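Alkyl hydroperoxide reductase/ Thiol specific antioxidant/ Mal allergen (Burkholderia ambifaria, PDB 5ENU) probably reduces hydrogen peroxide and organic hydroperoxides through a reactive cysteine thiol, as a peroxiredoxin of the AhpC/TSA family with a thioredoxin-like fold. Local coordinates at residues T53-G56 against L57-E61; P64-K68 against A69-I73. All coordinates share one frame; numbering follows the deposited sequence.

Contact 1 of 2, residues T53-G56 against L57-E61; sequences TTEG and LQFRE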
loop_
_atom_site.group_PDB
_atom_site.type_symbol
_atom_site.label_atom_id
_atom_site.label_comp_id
_atom_site.label_asym_id
_atom_site.label_seq_id
_atom_site.Cartn_x
_atom_site.Cartn_y
_atom_site.Cartn_z
ATOM N N THR A 53 -8.266 -2.022 -9.832
ATOM C CA THR A 53 -9.651 -2.172 -9.414
ATOM C C THR A 53 -9.876 -3.558 -8.810
ATOM O O THR A 53 -10.446 -3.691 -7.722
ATOM C CB THR A 53 -10.568 -1.920 -10.617
ATOM O OG1 THR A 53 -10.393 -0.572 -11.068
ATOM C CG2 THR A 53 -12.041 -2.168 -10.255
ATOM N N THR A 54 -9.405 -4.607 -9.489
ATOM C CA THR A 54 -9.557 -5.958 -8.943
ATOM C C THR A 54 -8.865 -6.078 -7.587
ATOM O O THR A 54 -9.432 -6.633 -6.637
ATOM C CB THR A 54 -9.000 -6.994 -9.922
ATOM O OG1 THR A 54 -9.711 -6.901 -11.166
ATOM C CG2 THR A 54 -9.142 -8.410 -9.359
ATOM N N GLU A 55 -7.632 -5.563 -7.475
ATOM C CA GLU A 55 -6.923 -5.644 -6.203
ATOM C C GLU A 55 -7.706 -4.965 -5.080
ATOM O O GLU A 55 -7.863 -5.524 -3.988
ATOM C CB GLU A 55 -5.515 -5.057 -6.343
ATOM C CG GLU A 55 -4.661 -5.307 -5.105
ATOM C CD GLU A 55 -3.218 -4.846 -5.215
ATOM O OE1 GLU A 55 -2.906 -4.038 -6.113
ATOM O OE2 GLU A 55 -2.400 -5.318 -4.373
ATOM N N GLY A 56 -8.198 -3.756 -5.331
ATOM C CA GLY A 56 -8.989 -3.063 -4.322
ATOM C C GLY A 56 -10.248 -3.824 -3.936
ATOM O O GLY A 56 -10.563 -3.956 -2.747
ATOM N N LEU A 57 -10.968 -4.367 -4.931
ATOM C CA LEU A 57 -12.186 -5.133 -4.658
ATOM C C LEU A 57 -11.894 -6.410 -3.887
ATOM O O LEU A 57 -12.707 -6.822 -3.048
ATOM C CB LEU A 57 -12.906 -5.455 -5.970
ATOM C CG LEU A 57 -13.596 -4.239 -6.612
ATOM C CD1 LEU A 57 -14.170 -4.635 -7.953
ATOM C CD2 LEU A 57 -14.682 -3.672 -5.725
ATOM N N GLN A 58 -10.734 -7.039 -4.132
ATOM C CA GLN A 58 -10.425 -8.274 -3.422
ATOM C C GLN A 58 -10.019 -7.994 -1.979
ATOM O O GLN A 58 -10.412 -8.735 -1.066
ATOM C CB GLN A 58 -9.395 -9.101 -4.214
ATOM C CG GLN A 58 -10.058 -9.718 -5.467
ATOM C CD GLN A 58 -9.135 -10.562 -6.326
ATOM O OE1 GLN A 58 -7.936 -10.354 -6.356
ATOM N NE2 GLN A 58 -9.715 -11.496 -7.067
ATOM N N PHE A 59 -9.289 -6.895 -1.740
ATOM C CA PHE A 59 -9.049 -6.492 -0.356
ATOM C C PHE A 59 -10.359 -6.137 0.338
ATOM O O PHE A 59 -10.551 -6.474 1.514
ATOM C CB PHE A 59 -8.066 -5.316 -0.269
ATOM C CG PHE A 59 -6.606 -5.717 -0.286
ATOM C CD1 PHE A 59 -6.067 -6.451 0.753
ATOM C CD2 PHE A 59 -5.768 -5.324 -1.333
ATOM C CE1 PHE A 59 -4.729 -6.811 0.750
ATOM C CE2 PHE A 59 -4.410 -5.662 -1.335
ATOM C CZ PHE A 59 -3.901 -6.417 -0.288
ATOM N N ARG A 60 -11.287 -5.483 -0.383
ATOM C CA ARG A 60 -12.599 -5.169 0.188
ATOM C C ARG A 60 -13.340 -6.435 0.602
ATOM O O ARG A 60 -13.916 -6.506 1.698
ATOM C CB ARG A 60 -13.439 -4.385 -0.823
ATOM C CG ARG A 60 -14.894 -4.265 -0.444
ATOM C CD ARG A 60 -15.583 -3.425 -1.473
ATOM N NE ARG A 60 -16.986 -3.194 -1.143
ATOM C CZ ARG A 60 -17.978 -3.949 -1.595
ATOM N NH1 ARG A 60 -19.243 -3.678 -1.266
ATOM N NH2 ARG A 60 -17.697 -4.974 -2.391
ATOM N N GLU A 61 -13.354 -7.444 -0.278
ATOM C CA GLU A 61 -14.125 -8.652 -0.014
ATOM C C GLU A 61 -13.641 -9.364 1.240
ATOM O O GLU A 61 -14.444 -9.909 2.008
ATOM C CB GLU A 61 -14.025 -9.580 -1.221
ATOM C CG GLU A 61 -14.742 -10.893 -1.047
ATOM C CD GLU A 61 -14.524 -11.815 -2.233
ATOM O OE1 GLU A 61 -15.470 -12.539 -2.600
ATOM O OE2 GLU A 61 -13.408 -11.806 -2.805
#

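Contact 2 of 2, residues P64-K68 against A69-I73; sequences PKFKK and AGAEI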
loop_
_atom_site.group_PDB
_atom_site.type_symbol
_atom_site.label_atom_id
_atom_site.label_comp_id
_atom_site.label_asym_id
_atom_site.label_seq_id
_atom_site.Cartn_x
_atom_site.Cartn_y
_atom_site.Cartn_z
ATOM N N PRO A 64 -13.223 -7.914 6.345
ATOM C CA PRO A 64 -13.592 -8.342 7.706
ATOM C C PRO A 64 -12.629 -9.354 8.281
ATOM O O PRO A 64 -12.388 -9.350 9.498
ATOM C CB PRO A 64 -14.997 -8.941 7.527
ATOM C CG PRO A 64 -15.512 -8.322 6.270
ATOM C CD PRO A 64 -14.316 -8.167 5.386
ATOM N N LYS A 65 -12.052 -10.214 7.433
ATOM C CA LYS A 65 -11.098 -11.195 7.941
ATOM C C LYS A 65 -9.771 -10.538 8.327
ATOM O O LYS A 65 -9.143 -10.932 9.317
ATOM C CB LYS A 65 -10.878 -12.309 6.922
ATOM C CG LYS A 65 -12.117 -13.137 6.645
ATOM C CD LYS A 65 -11.747 -14.370 5.833
ATOM C CE LYS A 65 -12.969 -15.096 5.312
ATOM N NZ LYS A 65 -13.826 -15.555 6.422
ATOM N N PHE A 66 -9.320 -9.547 7.551
ATOM C CA PHE A 66 -8.145 -8.781 7.950
ATOM C C PHE A 66 -8.380 -8.103 9.296
ATOM O O PHE A 66 -7.532 -8.167 10.199
ATOM C CB PHE A 66 -7.794 -7.745 6.882
ATOM C CG PHE A 66 -7.099 -8.326 5.680
ATOM C CD1 PHE A 66 -5.740 -8.633 5.724
ATOM C CD2 PHE A 66 -7.799 -8.574 4.501
ATOM C CE1 PHE A 66 -5.103 -9.174 4.615
ATOM C CE2 PHE A 66 -7.151 -9.128 3.392
ATOM C CZ PHE A 66 -5.798 -9.416 3.454
ATOM N N LYS A 67 -9.545 -7.468 9.455
ATOM C CA LYS A 67 -9.845 -6.788 10.714
ATOM C C LYS A 67 -9.888 -7.776 11.877
ATOM O O LYS A 67 -9.355 -7.499 12.958
ATOM C CB LYS A 67 -11.178 -6.033 10.605
ATOM C CG LYS A 67 -11.153 -4.879 9.624
ATOM C CD LYS A 67 -10.204 -3.758 10.045
ATOM C CE LYS A 67 -10.760 -2.903 11.177
ATOM N NZ LYS A 67 -11.806 -1.936 10.722
ATOM N N LYS A 68 -10.525 -8.932 11.677
ATOM C CA LYS A 68 -10.586 -9.925 12.740
ATOM C C LYS A 68 -9.187 -10.360 13.158
ATOM O O LYS A 68 -8.941 -10.634 14.341
ATOM C CB LYS A 68 -11.396 -11.129 12.258
ATOM C CG LYS A 68 -11.674 -12.147 13.343
ATOM C CD LYS A 68 -12.723 -13.139 12.913
ATOM C CE LYS A 68 -13.171 -14.014 14.077
ATOM N NZ LYS A 68 -14.422 -14.780 13.758
ATOM N N ALA A 69 -8.261 -10.425 12.205
ATOM C CA ALA A 69 -6.888 -10.814 12.483
ATOM C C ALA A 69 -6.035 -9.659 12.991
ATOM O O ALA A 69 -4.819 -9.814 13.118
ATOM C CB ALA A 69 -6.258 -11.480 11.253
ATOM N N GLY A 70 -6.627 -8.506 13.283
ATOM C CA GLY A 70 -5.887 -7.411 13.891
ATOM C C GLY A 70 -5.168 -6.503 12.918
ATOM O O GLY A 70 -4.226 -5.800 13.318
ATOM N N ALA A 71 -5.577 -6.486 11.657
ATOM C CA ALA A 71 -4.884 -5.729 10.626
ATOM C C ALA A 71 -5.765 -4.629 10.053
ATOM O O ALA A 71 -6.998 -4.734 10.034
ATOM C CB ALA A 71 -4.446 -6.646 9.475
ATOM N N GLU A 72 -5.107 -3.575 9.575
ATOM C CA GLU A 72 -5.710 -2.549 8.739
ATOM C C GLU A 72 -5.102 -2.646 7.341
ATOM O O GLU A 72 -3.973 -3.109 7.172
ATOM C CB GLU A 72 -5.451 -1.150 9.333
ATOM C CG GLU A 72 -6.010 0.065 8.520
ATOM C CD GLU A 72 -7.539 0.069 8.309
ATOM O OE1 GLU A 72 -8.199 1.002 8.818
ATOM O OE2 GLU A 72 -8.083 -0.826 7.617
ATOM N N ILE A 73 -5.875 -2.229 6.338
ATOM C CA ILE A 73 -5.431 -2.125 4.952
ATOM C C ILE A 73 -5.333 -0.645 4.606
ATOM O O ILE A 73 -6.230 0.136 4.949
ATOM C CB ILE A 73 -6.442 -2.807 4.001
ATOM C CG1 ILE A 73 -6.774 -4.248 4.438
ATOM C CG2 ILE A 73 -5.957 -2.769 2.564
ATOM C CD1 ILE A 73 -5.586 -5.181 4.418
#

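Contact 1 of 2, residues T53-G56 against L57-E61
Thr53 opens this stretch of helix 50-68 by accepting Leu57 N at its carbonyl O, 2.9 Å away. Its methyl CG2 lies alongside Leu57 CD1 at 4.0 Å, on the side that helix 81-91 packs against through Leu91. Thr54 O takes Gln58 N in the same way. CG2 of Thr54 stands anti to the backbone N (OG1 chi1 -60°) and rests on the amide carbon CD of Gln58 at 3.7 Å. The hydroxyls of Thr53 and Thr54 bond back to the carbonyls of Thr49 and Pro50. Glu55 O accepts Phe59 N, almost straight at 169°, and a weak second bond from Gln58 N. The Phe59 ring packs along CG of Glu55 and brings CE2 to 3.7 Å from OE2. Carboxylate and ring planes are 25° apart. The ring also stacks on Tyr42. Gly56 O accepts Arg60 N at 2.9 Å. These are successive i to i+4 alpha-helical bonds, in the helix that, as in peroxiredoxins generally, probably carries the peroxidatic cysteine near its start. A salt bridge from Glu55 OE1 to Arg127 gives the carboxylate of this buried residue a charged partner and ties the helix to strand 120-132.

Contact 2 of 2, residues P64-K68 against A69-I73
Phe66 meets Ile73 and Ala71 where helix 50-68 ends and strand 71-77 begins. Its CB lies 4.4 Å from Ala71 CB. CG and CD1 each come to 3.7 Å from the Ile73 methyl CD1, and CE1 follows at 4.0 Å. CZ, at the tip, turns toward Phe59 of contact 1. In the Ile73 conformer described, the methyl sits over one ring face, 3.8 Å from the centroid and 17° off the normal, a CH-pi contact. CG1 of Ile73 lies beside the backbone N (chi1 -52°), and the further bend at chi2 brings CD1 over the ring. Ala71 CB lies near the ring plane at its edge. The backbone turn is a Schellman motif. Ala71 N bonds to Phe66 O and Gly70 N to Lys67 O, both from above the carbonyl plane. Gly70 is the C-prime residue, with phi 86°. Lys67 is bent at chi2, chi3 and chi4, and its CD lies 3.4 Å from Ala71 O; its NZ bonds to Tyr63 OH. Phe66 also packs on Val151 and Leu155 of helix 150-160. Ala71 touches Val158 of that helix and Lys38 of strand 38-43, while Ile73 reaches Val40 and Tyr42 of the same strand.

How the contacts relate
From the N terminus, strand 38-43 leads into helix 50-68, and contact 1 lies in the early turns of that helix. Contact 2 follows at its C-terminal end and turns the chain into strand 71-77, which pairs parallel with 38-43. The two are in series, neither nesting nor crossing, with centres about 14 Å apart. Contact 1 closes helical turns alone; contact 2 closes the helix-to-strand turn of the beta-alpha-beta unit. They meet through Phe59, whose CE1 lies 3.9 Å from Phe66 CZ and whose CD1 lies 3.9 Å from Ile73 CD1 in the conformer described. This apolar seam joins the helix to the central sheet, and helix 150-160 packs against both contacts.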